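Local coordinates for protein probable acetolactate synthase isozyme III (Small subunit) (Nitrosomonas europaea ATCC 19718, PDB 2PC6) that is probably the small subunit of an acetolactate synthase isozyme, a two-domain protein built from ACT-like alpha/beta folds, at residues 101-106 against 138-143. Residues are numbered along the deposited sequence; the frame is centred on the assembly and turned at random. Where two conformers were deposited one is given.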
loop_
_atom_site.group_PDB
_atom_site.type_symbol
_atom_site.label_atom_id
_atom_site.label_comp_id
_atom_site.label_asym_id
_atom_site.label_seq_id
_atom_site.Cartn_x
_atom_site.Cartn_y
_atom_site.Cartn_z
ATOM N N GLU A 101 -0.435 24.219 -16.283
ATOM C CA GLU A 101 -1.818 24.533 -16.015
ATOM C C GLU A 101 -2.648 23.236 -16.133
ATOM O O GLU A 101 -3.509 22.966 -15.276
ATOM C CB GLU A 101 -2.338 25.628 -16.963
ATOM C CG GLU A 101 -2.500 27.065 -16.375
ATOM C CD GLU A 101 -1.354 28.079 -16.782
ATOM O OE1 GLU A 101 -0.338 27.607 -17.401
ATOM O OE2 GLU A 101 -1.470 29.322 -16.451
ATOM N N GLU A 102 -2.368 22.440 -17.171
ATOM C CA GLU A 102 -3.107 21.224 -17.436
ATOM C C GLU A 102 -3.027 20.225 -16.277
ATOM O O GLU A 102 -4.058 19.711 -15.830
ATOM C CB GLU A 102 -2.641 20.578 -18.752
ATOM C CG GLU A 102 -3.333 19.191 -19.083
ATOM C CD GLU A 102 -4.866 19.275 -19.320
ATOM O OE1 GLU A 102 -5.391 20.377 -19.575
ATOM O OE2 GLU A 102 -5.550 18.234 -19.286
HETATM N N MSE A 103 -1.803 19.966 -15.800
HETATM C CA MSE A 103 -1.531 19.072 -14.670
HETATM C C MSE A 103 -2.168 19.586 -13.419
HETATM O O MSE A 103 -2.681 18.799 -12.636
HETATM C CB MSE A 103 -0.034 18.896 -14.414
HETATM C CG MSE A 103 0.714 18.137 -15.469
HETATM SE SE MSE A 103 0.031 16.322 -15.769
HETATM C CE MSE A 103 -1.340 16.675 -17.144
ATOM N N LYS A 104 -2.145 20.903 -13.207
ATOM C CA LYS A 104 -2.848 21.454 -12.057
ATOM C C LYS A 104 -4.380 21.236 -12.201
ATOM O O LYS A 104 -5.054 20.813 -11.244
ATOM C CB LYS A 104 -2.484 22.917 -11.850
ATOM C CG LYS A 104 -3.210 23.605 -10.666
ATOM C CD LYS A 104 -2.885 22.938 -9.266
ATOM C CE LYS A 104 -3.215 23.913 -8.099
ATOM N NZ LYS A 104 -4.627 23.797 -7.557
ATOM N N ARG A 105 -4.932 21.488 -13.388
ATOM C CA ARG A 105 -6.384 21.190 -13.585
ATOM C C ARG A 105 -6.754 19.740 -13.295
ATOM O O ARG A 105 -7.769 19.522 -12.627
ATOM C CB ARG A 105 -6.905 21.549 -14.961
ATOM C CG ARG A 105 -7.069 22.998 -15.153
ATOM C CD ARG A 105 -7.738 23.263 -16.480
ATOM N NE ARG A 105 -6.957 22.772 -17.616
ATOM C CZ ARG A 105 -6.073 23.513 -18.282
ATOM N NH1 ARG A 105 -5.841 24.766 -17.915
ATOM N NH2 ARG A 105 -5.406 22.984 -19.309
ATOM N N LEU A 106 -5.926 18.781 -13.759
ATOM C CA LEU A 106 -6.175 17.345 -13.524
ATOM C C LEU A 106 -6.059 16.996 -12.074
ATOM O O LEU A 106 -6.916 16.264 -11.521
ATOM C CB LEU A 106 -5.263 16.432 -14.340
ATOM C CG LEU A 106 -5.608 16.211 -15.807
ATOM C CD1 LEU A 106 -4.503 15.370 -16.572
ATOM C CD2 LEU A 106 -6.991 15.552 -15.967
ATOM N N GLN A 138 -5.570 7.243 -17.293
ATOM C CA GLN A 138 -6.076 7.336 -18.678
ATOM C C GLN A 138 -6.028 8.798 -19.132
ATOM O O GLN A 138 -5.609 9.101 -20.257
ATOM C CB GLN A 138 -7.486 6.775 -18.829
ATOM C CG GLN A 138 -7.592 5.433 -19.629
ATOM N N ALA A 139 -6.382 9.702 -18.215
ATOM C CA ALA A 139 -6.507 11.111 -18.545
ATOM C C ALA A 139 -5.160 11.790 -18.717
ATOM O O ALA A 139 -5.064 12.661 -19.515
ATOM C CB ALA A 139 -7.357 11.835 -17.529
ATOM N N VAL A 140 -4.121 11.389 -18.003
ATOM C CA VAL A 140 -2.813 12.011 -18.205
ATOM C C VAL A 140 -2.132 11.529 -19.487
ATOM O O VAL A 140 -2.298 10.363 -19.880
ATOM C CB VAL A 140 -1.890 11.700 -17.043
ATOM C CG1 VAL A 140 -0.630 12.527 -17.164
ATOM C CG2 VAL A 140 -2.561 12.082 -15.736
ATOM N N ASP A 141 -1.371 12.391 -20.153
ATOM C CA ASP A 141 -0.579 11.912 -21.295
ATOM C C ASP A 141 0.552 11.088 -20.690
ATOM O O ASP A 141 1.257 11.581 -19.788
ATOM C CB ASP A 141 0.023 13.060 -22.144
ATOM C CG ASP A 141 -1.031 13.889 -22.955
ATOM O OD1 ASP A 141 -2.081 13.372 -23.448
ATOM O OD2 ASP A 141 -0.760 15.103 -23.124
ATOM N N CYS A 142 0.728 9.864 -21.195
ATOM C CA CYS A 142 1.759 8.941 -20.704
ATOM C C CYS A 142 3.169 9.523 -20.760
ATOM O O CYS A 142 3.921 9.380 -19.798
ATOM C CB CYS A 142 1.697 7.568 -21.413
ATOM S SG CYS A 142 2.012 7.555 -23.208
ATOM N N ASN A 143 3.506 10.210 -21.852
ATOM C CA ASN A 143 4.847 10.814 -22.034
ATOM C C ASN A 143 5.217 11.799 -20.900
ATOM O O ASN A 143 6.391 11.985 -20.576
ATOM C CB ASN A 143 4.980 11.467 -23.424
ATOM C CG ASN A 143 3.947 12.564 -23.642
ATOM O OD1 ASN A 143 2.766 12.383 -23.329
ATOM N ND2 ASN A 143 4.382 13.718 -24.139
#
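L106 and V140 meet methyl to methyl where the two helices of the C-terminal ACT-like domain lie side by side against a four-stranded antiparallel sheet. The fold is a beta-alpha-beta-beta-alpha-beta sandwich with strand order 2-3-1-4; residues 101-106 belong to its first helix, 98-109, and residues 138-143 carry the end of its second, 130-139, into the turn before strand 145-157. No hydrogen bond crosses between the segments; the contact is made by apolar side chains, long ones on helix 98-109 and short ones on A139 and V140.

The branched end of L106 straddles A139 and V140. Its CB points at the other segment, chi1 (-79°) puts CG beside the backbone N, and chi2 (174°) then turns the fork so that CD1 faces V140 and CD2 faces A139. CD1 comes to 3.9 Å from CG2 of V140, while CD2 touches CB of A139 at 4.0 Å. The same CD1 also rests 4.0 Å from O of A139, a van der Waals approach only. Alanine suits its place because its lone methyl lets the helix end come close to the leucine.

V140 is the first residue to leave helical geometry, and its extended backbone suits a beta-branched side chain. Its two methyls divide the neighbours: CG2 takes L106, and CG1, anti to the backbone N (chi1 -171°), takes M103, a selenomethionine. SE of M103 lies 4.1 Å from CG1 of V140; the bends at chi2 and chi3 bring the selenium over to the valine, and the two side chains cross nearly at a right angle. M103 also touches A95, in the loop after strand 83-94, and L144, just before strand 145-157.

Beside the apolar contact E102 and R105, one turn apart on helix 98-109, form a salt bridge. There NH2 of R105 donates nearly in its guanidinium plane to the anti lone pair of OE1 of E102, at 2.6 Å.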